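Local coordinates for NIF3-related protein (Bacillus cereus, PDB 2GX8) that is of unknown function but binds a pair of zinc ions at the dimetal site of the Nif3 family and carries a putative regulatory domain, at residues C[69-74]-C[358-363]; C[75-80]-C[389-394]; C[88-93]-C[124-129]; C[363-368]-C[384-389]. All coordinates share one frame; numbering follows the deposited sequence.

Contact 1. Residues C[69-74]-C[358-363]; sequences IALDVT and NVEKVM. With ZN (zinc ion), chain M; ZN (zinc ion), chain L.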
loop_
_atom_site.group_PDB
_atom_site.type_symbol
_atom_site.label_atom_id
_atom_site.label_comp_id
_atom_site.label_asym_id
_atom_site.label_seq_id
_atom_site.Cartn_x
_atom_site.Cartn_y
_atom_site.Cartn_z
ATOM N N ILE C 69 27.750 26.820 -12.332
ATOM C CA ILE C 69 27.127 26.373 -11.113
ATOM C C ILE C 69 25.827 27.173 -10.962
ATOM O O ILE C 69 25.841 28.414 -10.993
ATOM C CB ILE C 69 28.009 26.587 -9.877
ATOM C CG1 ILE C 69 29.456 26.141 -10.147
ATOM C CG2 ILE C 69 27.458 25.805 -8.717
ATOM C CD1 ILE C 69 29.555 24.672 -10.507
ATOM N N ALA C 70 24.714 26.458 -10.795
ATOM C CA ALA C 70 23.401 27.093 -10.636
ATOM C C ALA C 70 22.657 26.552 -9.439
ATOM O O ALA C 70 22.987 25.477 -8.942
ATOM C CB ALA C 70 22.545 26.878 -11.903
ATOM N N LEU C 71 21.650 27.302 -8.989
ATOM C CA LEU C 71 20.752 26.830 -7.951
ATOM C C LEU C 71 19.521 26.240 -8.688
ATOM O O LEU C 71 19.225 25.041 -8.585
ATOM C CB LEU C 71 20.399 27.954 -6.967
ATOM C CG LEU C 71 19.281 27.673 -5.948
ATOM C CD1 LEU C 71 19.686 26.572 -5.014
ATOM C CD2 LEU C 71 18.896 28.903 -5.146
ATOM N N ASP C 72 18.845 27.074 -9.477
ATOM C CA ASP C 72 17.689 26.682 -10.267
ATOM C C ASP C 72 18.060 26.748 -11.737
ATOM O O ASP C 72 18.701 27.726 -12.153
ATOM C CB ASP C 72 16.576 27.688 -10.010
ATOM C CG ASP C 72 16.208 27.755 -8.553
ATOM O OD1 ASP C 72 15.923 26.664 -8.024
ATOM O OD2 ASP C 72 16.192 28.866 -7.936
ATOM N N VAL C 73 17.694 25.720 -12.517
ATOM C CA VAL C 73 17.950 25.790 -13.940
ATOM C C VAL C 73 16.735 26.367 -14.630
ATOM O O VAL C 73 15.852 25.641 -15.051
ATOM C CB VAL C 73 18.297 24.435 -14.577
ATOM C CG1 VAL C 73 18.600 24.621 -16.052
ATOM C CG2 VAL C 73 19.470 23.784 -13.864
ATOM N N THR C 74 16.671 27.685 -14.712
ATOM C CA THR C 74 15.565 28.371 -15.393
ATOM C C THR C 74 16.051 28.590 -16.814
ATOM O O THR C 74 17.210 28.307 -17.111
ATOM C CB THR C 74 15.327 29.737 -14.770
ATOM O OG1 THR C 74 16.517 30.521 -14.918
ATOM C CG2 THR C 74 15.045 29.590 -13.288
ATOM N N ASN C 358 15.501 30.768 -1.381
ATOM C CA ASN C 358 16.521 31.251 -2.284
ATOM C C ASN C 358 17.833 31.652 -1.635
ATOM O O ASN C 358 18.769 31.929 -2.355
ATOM C CB ASN C 358 15.981 32.400 -3.127
ATOM C CG ASN C 358 16.901 32.787 -4.262
ATOM O OD1 ASN C 358 16.976 32.096 -5.285
ATOM N ND2 ASN C 358 17.581 33.916 -4.107
ATOM N N VAL C 359 17.925 31.676 -0.304
ATOM C CA VAL C 359 19.197 32.015 0.329
ATOM C C VAL C 359 20.248 30.917 0.112
ATOM O O VAL C 359 21.415 31.101 0.421
ATOM C CB VAL C 359 19.066 32.388 1.842
ATOM C CG1 VAL C 359 18.054 33.500 2.016
ATOM C CG2 VAL C 359 18.686 31.191 2.690
ATOM N N GLU C 360 19.818 29.766 -0.399
ATOM C CA GLU C 360 20.726 28.675 -0.758
ATOM C C GLU C 360 21.591 29.027 -1.952
ATOM O O GLU C 360 22.450 28.270 -2.344
ATOM C CB GLU C 360 19.951 27.443 -1.155
ATOM C CG GLU C 360 19.341 26.758 -0.008
ATOM C CD GLU C 360 18.733 25.444 -0.450
ATOM O OE1 GLU C 360 18.099 25.405 -1.529
ATOM O OE2 GLU C 360 18.912 24.444 0.274
ATOM N N LYS C 361 21.325 30.175 -2.546
ATOM C CA LYS C 361 22.084 30.676 -3.666
ATOM C C LYS C 361 23.580 30.811 -3.311
ATOM O O LYS C 361 24.416 30.920 -4.204
ATOM C CB LYS C 361 21.493 32.028 -4.069
ATOM C CG LYS C 361 21.681 33.099 -2.998
ATOM C CD LYS C 361 21.163 34.420 -3.468
ATOM C CE LYS C 361 21.426 35.541 -2.460
ATOM N NZ LYS C 361 20.399 35.663 -1.427
ATOM N N VAL C 362 23.919 30.792 -2.011
ATOM C CA VAL C 362 25.329 30.939 -1.545
ATOM C C VAL C 362 26.166 29.784 -2.026
ATOM O O VAL C 362 27.378 29.818 -2.061
ATOM C CB VAL C 362 25.423 30.951 -0.023
ATOM C CG1 VAL C 362 24.901 32.251 0.512
ATOM C CG2 VAL C 362 24.670 29.742 0.570
ATOM N N MET C 363 25.460 28.742 -2.397
ATOM C CA MET C 363 26.047 27.523 -2.861
ATOM C C MET C 363 26.706 27.656 -4.238
ATOM O O MET C 363 27.590 26.888 -4.567
ATOM C CB MET C 363 24.961 26.443 -2.737
ATOM C CG MET C 363 24.917 25.391 -3.741
ATOM S SD MET C 363 24.109 25.944 -5.253
ATOM C CE MET C 363 25.011 24.755 -6.285
HETATM ZN ZN ZN M . 19.171 22.482 -0.589
HETATM ZN ZN ZN L . 16.376 23.644 -1.968
#

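Contact 2. Residues C[75-80]-C[389-394]; sequences EEVVDE and LHTDPF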
loop_
_atom_site.group_PDB
_atom_site.type_symbol
_atom_site.label_atom_id
_atom_site.label_comp_id
_atom_site.label_asym_id
_atom_site.label_seq_id
_atom_site.Cartn_x
_atom_site.Cartn_y
_atom_site.Cartn_z
ATOM N N GLU C 75 15.199 29.095 -17.701
ATOM C CA GLU C 75 15.640 29.310 -19.072
ATOM C C GLU C 75 16.738 30.392 -19.178
ATOM O O GLU C 75 17.684 30.231 -19.957
ATOM C CB GLU C 75 14.478 29.586 -20.023
ATOM C CG GLU C 75 14.878 29.306 -21.465
ATOM C CD GLU C 75 13.727 29.339 -22.425
ATOM O OE1 GLU C 75 12.592 29.593 -21.974
ATOM O OE2 GLU C 75 13.952 29.102 -23.634
ATOM N N GLU C 76 16.633 31.444 -18.353
ATOM C CA GLU C 76 17.601 32.539 -18.355
ATOM C C GLU C 76 18.965 32.032 -17.926
ATOM O O GLU C 76 19.982 32.566 -18.365
ATOM C CB GLU C 76 17.165 33.719 -17.475
ATOM C CG GLU C 76 15.981 34.557 -17.979
ATOM C CD GLU C 76 14.605 33.880 -17.826
ATOM O OE1 GLU C 76 14.470 32.912 -17.039
ATOM O OE2 GLU C 76 13.639 34.333 -18.494
ATOM N N VAL C 77 18.987 31.018 -17.061
ATOM C CA VAL C 77 20.252 30.393 -16.617
ATOM C C VAL C 77 20.894 29.615 -17.787
ATOM O O VAL C 77 22.123 29.636 -17.959
ATOM C CB VAL C 77 20.069 29.476 -15.366
ATOM C CG1 VAL C 77 21.298 28.591 -15.140
ATOM C CG2 VAL C 77 19.766 30.291 -14.130
ATOM N N VAL C 78 20.052 28.953 -18.593
ATOM C CA VAL C 78 20.509 28.220 -19.773
ATOM C C VAL C 78 21.050 29.217 -20.821
ATOM O O VAL C 78 22.085 28.952 -21.442
ATOM C CB VAL C 78 19.415 27.258 -20.363
ATOM C CG1 VAL C 78 19.990 26.431 -21.497
ATOM C CG2 VAL C 78 18.901 26.291 -19.309
ATOM N N ASP C 79 20.378 30.365 -20.997
ATOM C CA ASP C 79 20.867 31.404 -21.915
ATOM C C ASP C 79 22.265 31.837 -21.479
ATOM O O ASP C 79 23.110 32.144 -22.319
ATOM C CB ASP C 79 19.993 32.675 -21.933
ATOM C CG ASP C 79 18.628 32.480 -22.574
ATOM O OD1 ASP C 79 18.414 31.517 -23.351
ATOM O OD2 ASP C 79 17.761 33.341 -22.306
ATOM N N GLU C 80 22.491 31.873 -20.163
ATOM C CA GLU C 80 23.772 32.307 -19.598
ATOM C C GLU C 80 24.888 31.316 -19.912
ATOM O O GLU C 80 26.025 31.700 -20.190
ATOM C CB GLU C 80 23.653 32.478 -18.092
ATOM C CG GLU C 80 24.862 33.138 -17.450
ATOM C CD GLU C 80 24.767 33.196 -15.940
ATOM O OE1 GLU C 80 25.326 34.150 -15.350
ATOM O OE2 GLU C 80 24.114 32.301 -15.352
ATOM N N LEU C 389 22.465 35.209 -12.237
ATOM C CA LEU C 389 21.035 35.424 -12.237
ATOM C C LEU C 389 20.364 35.200 -10.890
ATOM O O LEU C 389 20.671 34.266 -10.163
ATOM C CB LEU C 389 20.383 34.591 -13.333
ATOM C CG LEU C 389 21.100 34.900 -14.646
ATOM C CD1 LEU C 389 20.436 34.182 -15.779
ATOM C CD2 LEU C 389 21.161 36.412 -14.927
ATOM N N HIS C 390 19.454 36.102 -10.576
ATOM C CA HIS C 390 18.699 36.058 -9.355
ATOM C C HIS C 390 17.440 35.203 -9.607
ATOM O O HIS C 390 16.640 35.536 -10.483
ATOM C CB HIS C 390 18.326 37.493 -8.990
ATOM C CG HIS C 390 17.575 37.611 -7.705
ATOM N ND1 HIS C 390 18.192 37.524 -6.473
ATOM C CD2 HIS C 390 16.260 37.805 -7.456
ATOM C CE1 HIS C 390 17.287 37.657 -5.520
ATOM N NE2 HIS C 390 16.107 37.833 -6.088
ATOM N N THR C 391 17.249 34.122 -8.855
ATOM C CA THR C 391 16.096 33.252 -9.115
ATOM C C THR C 391 15.056 33.120 -8.003
ATOM O O THR C 391 14.330 32.133 -7.972
ATOM C CB THR C 391 16.532 31.832 -9.533
ATOM O OG1 THR C 391 17.376 31.285 -8.512
ATOM C CG2 THR C 391 17.301 31.852 -10.854
ATOM N N ASP C 392 14.978 34.106 -7.116
ATOM C CA ASP C 392 13.987 34.116 -6.070
ATOM C C ASP C 392 12.666 34.496 -6.726
ATOM O O ASP C 392 12.553 35.561 -7.341
ATOM C CB ASP C 392 14.358 35.180 -5.042
ATOM C CG ASP C 392 13.643 35.006 -3.687
ATOM O OD1 ASP C 392 14.014 35.753 -2.765
ATOM O OD2 ASP C 392 12.759 34.127 -3.517
ATOM N N PRO C 393 11.664 33.611 -6.652
ATOM C CA PRO C 393 10.354 33.955 -7.258
ATOM C C PRO C 393 9.573 35.027 -6.527
ATOM O O PRO C 393 8.638 35.570 -7.098
ATOM C CB PRO C 393 9.575 32.647 -7.213
ATOM C CG PRO C 393 10.271 31.751 -6.262
ATOM C CD PRO C 393 11.700 32.248 -6.095
ATOM N N PHE C 394 9.981 35.361 -5.305
ATOM C CA PHE C 394 9.286 36.322 -4.432
ATOM C C PHE C 394 9.894 37.718 -4.263
ATOM O O PHE C 394 11.107 37.864 -4.152
ATOM C CB PHE C 394 9.207 35.765 -3.003
ATOM C CG PHE C 394 8.523 34.453 -2.900
ATOM C CD1 PHE C 394 9.258 33.291 -2.678
ATOM C CD2 PHE C 394 7.133 34.363 -3.031
ATOM C CE1 PHE C 394 8.636 32.042 -2.617
ATOM C CE2 PHE C 394 6.499 33.121 -2.956
ATOM C CZ PHE C 394 7.250 31.956 -2.748
#

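Contact 3. Residues C[88-93]-C[124-129]; sequences VIIAHH and YAAHTN. With ZN (zinc ion), chain L; ZN (zinc ion), chain M.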
loop_
_atom_site.group_PDB
_atom_site.type_symbol
_atom_site.label_atom_id
_atom_site.label_comp_id
_atom_site.label_asym_id
_atom_site.label_seq_id
_atom_site.Cartn_x
_atom_site.Cartn_y
_atom_site.Cartn_z
ATOM N N VAL C 88 27.974 22.205 -19.529
ATOM C CA VAL C 88 27.610 21.448 -18.332
ATOM C C VAL C 88 27.186 22.423 -17.261
ATOM O O VAL C 88 27.957 23.335 -16.897
ATOM C CB VAL C 88 28.757 20.620 -17.691
ATOM C CG1 VAL C 88 28.265 19.970 -16.393
ATOM C CG2 VAL C 88 29.316 19.525 -18.640
ATOM N N ILE C 89 25.973 22.220 -16.747
ATOM C CA ILE C 89 25.484 23.011 -15.639
ATOM C C ILE C 89 25.334 22.118 -14.389
ATOM O O ILE C 89 24.661 21.064 -14.432
ATOM C CB ILE C 89 24.108 23.661 -15.948
ATOM C CG1 ILE C 89 24.189 24.547 -17.207
ATOM C CG2 ILE C 89 23.650 24.430 -14.773
ATOM C CD1 ILE C 89 22.832 25.203 -17.653
ATOM N N ILE C 90 25.986 22.506 -13.296
ATOM C CA ILE C 90 25.822 21.778 -12.055
ATOM C C ILE C 90 24.829 22.569 -11.254
ATOM O O ILE C 90 25.103 23.695 -10.829
ATOM C CB ILE C 90 27.123 21.617 -11.277
ATOM C CG1 ILE C 90 28.051 20.695 -12.021
ATOM C CG2 ILE C 90 26.859 20.985 -9.898
ATOM C CD1 ILE C 90 29.380 20.569 -11.367
ATOM N N ALA C 91 23.662 21.971 -11.044
ATOM C CA ALA C 91 22.570 22.631 -10.343
ATOM C C ALA C 91 22.224 21.941 -9.057
ATOM O O ALA C 91 22.293 20.714 -8.988
ATOM C CB ALA C 91 21.349 22.647 -11.226
ATOM N N HIS C 92 21.780 22.728 -8.072
ATOM C CA HIS C 92 21.434 22.242 -6.772
ATOM C C HIS C 92 20.056 21.630 -6.749
ATOM O O HIS C 92 19.863 20.567 -6.149
ATOM C CB HIS C 92 21.495 23.393 -5.773
ATOM C CG HIS C 92 21.227 22.991 -4.363
ATOM N ND1 HIS C 92 21.849 21.914 -3.769
ATOM C CD2 HIS C 92 20.464 23.561 -3.402
ATOM C CE1 HIS C 92 21.443 21.811 -2.518
ATOM N NE2 HIS C 92 20.611 22.802 -2.269
ATOM N N HIS C 93 19.082 22.317 -7.357
ATOM C CA HIS C 93 17.734 21.771 -7.438
ATOM C C HIS C 93 17.630 21.058 -8.770
ATOM O O HIS C 93 17.919 21.649 -9.802
ATOM C CB HIS C 93 16.663 22.839 -7.384
ATOM C CG HIS C 93 16.657 23.614 -6.127
ATOM N ND1 HIS C 93 16.371 24.956 -6.093
ATOM C CD2 HIS C 93 16.914 23.247 -4.854
ATOM C CE1 HIS C 93 16.398 25.377 -4.841
ATOM N NE2 HIS C 93 16.750 24.364 -4.072
ATOM N N TYR C 124 23.410 18.424 -14.617
ATOM C CA TYR C 124 23.743 17.509 -13.551
ATOM C C TYR C 124 23.128 17.999 -12.243
ATOM O O TYR C 124 23.272 19.179 -11.889
ATOM C CB TYR C 124 25.278 17.392 -13.463
ATOM C CG TYR C 124 25.798 16.533 -12.331
ATOM C CD1 TYR C 124 26.005 17.087 -11.058
ATOM C CD2 TYR C 124 26.108 15.198 -12.526
ATOM C CE1 TYR C 124 26.485 16.343 -10.017
ATOM C CE2 TYR C 124 26.601 14.427 -11.463
ATOM C CZ TYR C 124 26.786 15.023 -10.220
ATOM O OH TYR C 124 27.259 14.315 -9.150
ATOM N N ALA C 125 22.434 17.128 -11.513
ATOM C CA ALA C 125 21.837 17.591 -10.253
ATOM C C ALA C 125 22.630 17.171 -9.027
ATOM O O ALA C 125 23.021 16.014 -8.891
ATOM C CB ALA C 125 20.421 17.129 -10.129
ATOM N N ALA C 126 22.867 18.123 -8.137
ATOM C CA ALA C 126 23.539 17.854 -6.876
ATOM C C ALA C 126 22.642 18.401 -5.786
ATOM O O ALA C 126 22.849 19.524 -5.320
ATOM C CB ALA C 126 24.824 18.566 -6.859
ATOM N N HIS C 127 21.643 17.627 -5.381
ATOM C CA HIS C 127 20.673 18.138 -4.428
ATOM C C HIS C 127 21.006 17.909 -2.957
ATOM O O HIS C 127 21.843 18.625 -2.421
ATOM C CB HIS C 127 19.234 17.755 -4.834
ATOM C CG HIS C 127 18.163 18.493 -4.079
ATOM N ND1 HIS C 127 16.932 17.933 -3.790
ATOM C CD2 HIS C 127 18.156 19.724 -3.513
ATOM C CE1 HIS C 127 16.208 18.792 -3.093
ATOM N NE2 HIS C 127 16.930 19.884 -2.902
ATOM N N THR C 128 20.394 16.929 -2.295
ATOM C CA THR C 128 20.650 16.768 -0.859
ATOM C C THR C 128 22.087 16.454 -0.495
ATOM O O THR C 128 22.504 16.713 0.629
ATOM C CB THR C 128 19.703 15.790 -0.159
ATOM O OG1 THR C 128 19.646 14.584 -0.921
ATOM C CG2 THR C 128 18.296 16.406 -0.010
ATOM N N ASN C 129 22.843 15.893 -1.421
ATOM C CA ASN C 129 24.261 15.658 -1.130
ATOM C C ASN C 129 25.062 16.971 -0.856
ATOM O O ASN C 129 26.063 16.943 -0.157
ATOM C CB ASN C 129 24.934 14.750 -2.191
ATOM C CG ASN C 129 24.789 15.278 -3.638
ATOM O OD1 ASN C 129 25.752 15.268 -4.402
ATOM N ND2 ASN C 129 23.592 15.730 -4.009
HETATM ZN ZN ZN L . 16.376 23.644 -1.968
HETATM ZN ZN ZN M . 19.171 22.482 -0.589
#

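Contact 4. Residues C[363-368]-C[384-389]; sequences MKQGVQ and IHASQL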
loop_
_atom_site.group_PDB
_atom_site.type_symbol
_atom_site.label_atom_id
_atom_site.label_comp_id
_atom_site.label_asym_id
_atom_site.label_seq_id
_atom_site.Cartn_x
_atom_site.Cartn_y
_atom_site.Cartn_z
ATOM N N MET C 363 25.460 28.742 -2.397
ATOM C CA MET C 363 26.047 27.523 -2.861
ATOM C C MET C 363 26.706 27.656 -4.238
ATOM O O MET C 363 27.590 26.888 -4.567
ATOM C CB MET C 363 24.961 26.443 -2.737
ATOM C CG MET C 363 24.917 25.391 -3.741
ATOM S SD MET C 363 24.109 25.944 -5.253
ATOM C CE MET C 363 25.011 24.755 -6.285
ATOM N N LYS C 364 26.310 28.656 -5.024
ATOM C CA LYS C 364 26.900 28.813 -6.360
ATOM C C LYS C 364 28.336 29.274 -6.289
ATOM O O LYS C 364 29.192 28.669 -6.910
ATOM C CB LYS C 364 26.160 29.826 -7.208
ATOM C CG LYS C 364 24.676 29.713 -7.277
ATOM C CD LYS C 364 24.277 30.861 -8.153
ATOM C CE LYS C 364 23.076 31.529 -7.655
ATOM N NZ LYS C 364 22.866 32.763 -8.426
ATOM N N GLN C 365 28.581 30.366 -5.570
ATOM C CA GLN C 365 29.932 30.915 -5.430
ATOM C C GLN C 365 30.776 29.956 -4.602
ATOM O O GLN C 365 31.982 29.859 -4.811
ATOM C CB GLN C 365 29.904 32.276 -4.726
ATOM C CG GLN C 365 29.144 33.410 -5.438
ATOM C CD GLN C 365 30.030 34.333 -6.248
ATOM O OE1 GLN C 365 29.605 34.875 -7.278
ATOM N NE2 GLN C 365 31.258 34.540 -5.777
ATOM N N GLY C 366 30.129 29.253 -3.670
ATOM C CA GLY C 366 30.802 28.282 -2.804
ATOM C C GLY C 366 31.330 27.074 -3.547
ATOM O O GLY C 366 32.515 26.725 -3.431
ATOM N N VAL C 367 30.445 26.435 -4.311
ATOM C CA VAL C 367 30.809 25.287 -5.142
ATOM C C VAL C 367 31.764 25.713 -6.250
ATOM O O VAL C 367 32.652 24.953 -6.607
ATOM C CB VAL C 367 29.567 24.581 -5.723
ATOM C CG1 VAL C 367 29.946 23.591 -6.827
ATOM C CG2 VAL C 367 28.805 23.874 -4.610
ATOM N N GLN C 368 31.582 26.926 -6.777
ATOM C CA GLN C 368 32.487 27.474 -7.801
ATOM C C GLN C 368 33.924 27.542 -7.289
ATOM O O GLN C 368 34.844 27.186 -8.025
ATOM C CB GLN C 368 32.051 28.866 -8.262
ATOM C CG GLN C 368 33.018 29.544 -9.236
ATOM C CD GLN C 368 32.816 31.068 -9.338
ATOM O OE1 GLN C 368 32.776 31.626 -10.444
ATOM N NE2 GLN C 368 32.681 31.744 -8.181
ATOM N N ILE C 384 35.326 27.546 -14.186
ATOM C CA ILE C 384 34.029 27.301 -13.542
ATOM C C ILE C 384 33.353 28.655 -13.307
ATOM O O ILE C 384 34.029 29.633 -12.975
ATOM C CB ILE C 384 34.185 26.533 -12.184
ATOM C CG1 ILE C 384 35.162 25.345 -12.301
ATOM C CG2 ILE C 384 32.843 26.140 -11.589
ATOM C CD1 ILE C 384 34.808 24.289 -13.310
ATOM N N HIS C 385 32.034 28.733 -13.483
ATOM C CA HIS C 385 31.340 29.999 -13.281
ATOM C C HIS C 385 30.206 29.863 -12.282
ATOM O O HIS C 385 29.599 28.803 -12.164
ATOM C CB HIS C 385 30.765 30.526 -14.586
ATOM C CG HIS C 385 31.732 30.550 -15.726
ATOM N ND1 HIS C 385 32.472 31.667 -16.061
ATOM C CD2 HIS C 385 32.057 29.597 -16.634
ATOM C CE1 HIS C 385 33.212 31.398 -17.120
ATOM N NE2 HIS C 385 32.987 30.148 -17.483
ATOM N N ALA C 386 29.932 30.946 -11.564
ATOM C CA ALA C 386 28.818 31.007 -10.631
ATOM C C ALA C 386 27.753 31.891 -11.260
ATOM O O ALA C 386 27.951 33.091 -11.393
ATOM C CB ALA C 386 29.256 31.592 -9.334
ATOM N N SER C 387 26.636 31.286 -11.657
ATOM C CA SER C 387 25.512 32.000 -12.261
ATOM C C SER C 387 25.162 33.275 -11.520
ATOM O O SER C 387 25.030 33.277 -10.295
ATOM C CB SER C 387 24.297 31.107 -12.271
ATOM O OG SER C 387 23.223 31.749 -12.923
ATOM N N GLN C 388 25.007 34.357 -12.269
ATOM C CA GLN C 388 24.760 35.659 -11.678
ATOM C C GLN C 388 23.280 35.950 -11.501
ATOM O O GLN C 388 22.885 36.825 -10.707
ATOM C CB GLN C 388 25.374 36.748 -12.559
ATOM C CG GLN C 388 26.871 36.669 -12.787
ATOM C CD GLN C 388 27.699 37.131 -11.599
ATOM O OE1 GLN C 388 27.720 36.499 -10.537
ATOM N NE2 GLN C 388 28.437 38.217 -11.801
ATOM N N LEU C 389 22.465 35.209 -12.237
ATOM C CA LEU C 389 21.035 35.424 -12.237
ATOM C C LEU C 389 20.364 35.200 -10.890
ATOM O O LEU C 389 20.671 34.266 -10.163
ATOM C CB LEU C 389 20.383 34.591 -13.333
ATOM C CG LEU C 389 21.100 34.900 -14.646
ATOM C CD1 LEU C 389 20.436 34.182 -15.779
ATOM C CD2 LEU C 389 21.161 36.412 -14.927
#

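Contact 1. Residues C[69-74]-C[358-363]
Where the parallel strand 66-70 runs out into a loop, the turn leading into helix 362-377 passes closest to it at Leu71 and Lys361, with 5.9 Å between their CA atoms. The contact forms a wall of the dinuclear zinc site of the Nif3 fold, and no hydrogen bond crosses it: the segments meet by van der Waals contact, mostly from Leu71 and Met363. Leu71 reaches out with CG anti to the backbone N (chi1 170°) and splits its two methyls between neighbours. CD1 lies against Glu360 CB at 4.0 Å, the two side chains crossing at about a right angle, while CD2 sits 3.7 Å from Asn358 OD1 and close to the backbone N of Lys361. That amide oxygen of Asn358 has its polar partner in Tyr339 of the second subunit, so Leu71 packs beside an interface bond. Glu360 keeps its chain extended beyond CG and bridges the metals with its carboxylate: OE2 binds one zinc at 2.2 Å and OE1 the other at 2.5 Å. His92 and Asp131 complete the first site, His93 and His357 the second. Three residues on, in helix 362-377, Met363 bends at chi2 (-80°) and carries its thioether back over the end of the strand. Its terminal methyl CE rests 3.6 Å from Ile69 CG2 and 3.4 Å from the carbonyl O of Ala70.

Contact 2. Residues C[75-80]-C[389-394]
Glu80 OE2 lies 4.0 Å from Leu389 CG and is hydrogen-bonded to Ser387 OG, while Glu80 OE1 accepts the backbone N of Gln388. Both carboxylate oxygens are thus held just ahead of Leu389, at the point where helix 75-84, the crossover helix of the beta-alpha-beta unit between strands 66-70 and 88-91, meets the loop that follows strand 383-386. The glutamate chain is stretched out, with CG anti to the backbone N (chi1 -171°), and it runs antiparallel alongside the leucine side chain. No hydrogen bond joins the two segments themselves. Leu389 does most of the packing by laying its CD1 methyl on the first turn of the helix. CD1 meets Glu76 CB at 3.7 Å and Val77 CG2 at 4.3 Å, a small apolar patch whose outer side, at Glu76, is exposed. Two residues on, Thr391 brings its CG2 methyl to 4.4 Å from Val77 CG2; its hydroxyl is hydrogen-bonded to Asp72, and Tyr339 of the second subunit packs on Thr391. The fit is tight at the helix backbone, where Leu389 CD1 approaches the carbonyl O of Glu76 to 3.1 Å, an oxygen already accepting the N-H of Glu80.

Contact 3. Residues C[88-93]-C[124-129]
Tyr124 pairs with Ile90, and Ala125 with Ala91, as two parallel strands whose backbone groups satisfy one another. Tyr124 N donates to Ile89 O at 2.9 Å, Tyr124 O accepts Ala91 N at 2.9 Å, and Ala91 O takes Ala126 N at 2.8 Å. Ala125 CA adds a CA-H...O contact to Ala91 O. Beyond the last backbone bond a side chain continues the pattern: His92 ND1 donates to Ala126 O at 3.0 Å, an approach in the carbonyl plane but 20° out of the ring plane. With ND1 spent on this carbonyl, NE2 faces one zinc at 2.2 Å, so the second-shell carbonyl helps to fix the rotation of the ligand. His93 is arranged in the same way, its NE2 binding the other zinc and its ND1 hydrogen-bonded to Asp72. His127 stands beside both ligands, completing a cluster of three imidazoles, with its ND1 held by Asp51. It presents its CD2 edge to one face of His92, an edge-to-face pair with centroids 5.3 Å apart and planes at 73°; its NE2 stays 3.9 Å from the zinc of His93. On one face of the sheet, Ile90 CG2 lies beside the Tyr124 ring. The whole is a parallel beta-alpha-beta unit with metal ligands at the C-terminal end of a strand, here the dinuclear zinc site of the Nif3 family.

Contact 4. Residues C[363-368]-C[384-389]
The contact is a helix laid along an edge strand of the mixed five-stranded sheet, part of the alpha/beta layering of the Nif3 domain: helix 362-377 runs nearly antiparallel (163°) to strand 383-386, which follows it in the chain, with 7.4 Å between the axes of the short segments. Lys364 and Ala386 come closest in the backbone. The methyl of Ala386 is received by three helix side chains one turn apart or adjacent: Lys364 CB at 4.2 Å, Gln365 OE1 at 3.9 Å and the amide of Gln368, whose CD is 3.6 Å away. Gln368 reaches this place with an extended chain that also passes Ile384, its CG lying 4.1 Å from Ile384 CG2. Lys364 leads the other way, along the loop beyond the strand. Its chain bends at chi3 (-139°), and the ammonium NZ meets two carbonyl oxygens: Ser387 O at 2.9 Å, approached from 44° above the carbonyl plane, and Leu389 O at 3.2 Å, a weak bond. One ammonium group thus spans the carbonyls of residues two apart, firmly only at Ser387. Strand 383-386 is the outermost of its sheet within this chain and is hydrogen-bonded to strand 66-70 through the backbone of His385. Helix 362-377 packs over one face of both strands, with Val367 on Ile69, while His385 turns from it toward helix 75-84.

In the fold
From the N terminus, strand 66-70 leads into the first halves of contacts 1 and 2, the second on helix 75-84. Contact 3 opens at 88-93 and closes at 124-129 around helix 108-118, nested inside the loops of both. The chain then makes a long excursion through the larger sheet before contact 1 closes at 358-363. Contact 4 follows in series, sharing Met363, and closes at 384-389; it lies inside the loop of contact 2, which closes last and so crosses contact 1. Together they bind four strands of the smaller sheet and the helices beside it around the zinc pair, whose ligands come from contacts 1 and 3 and from His357 and Asp131.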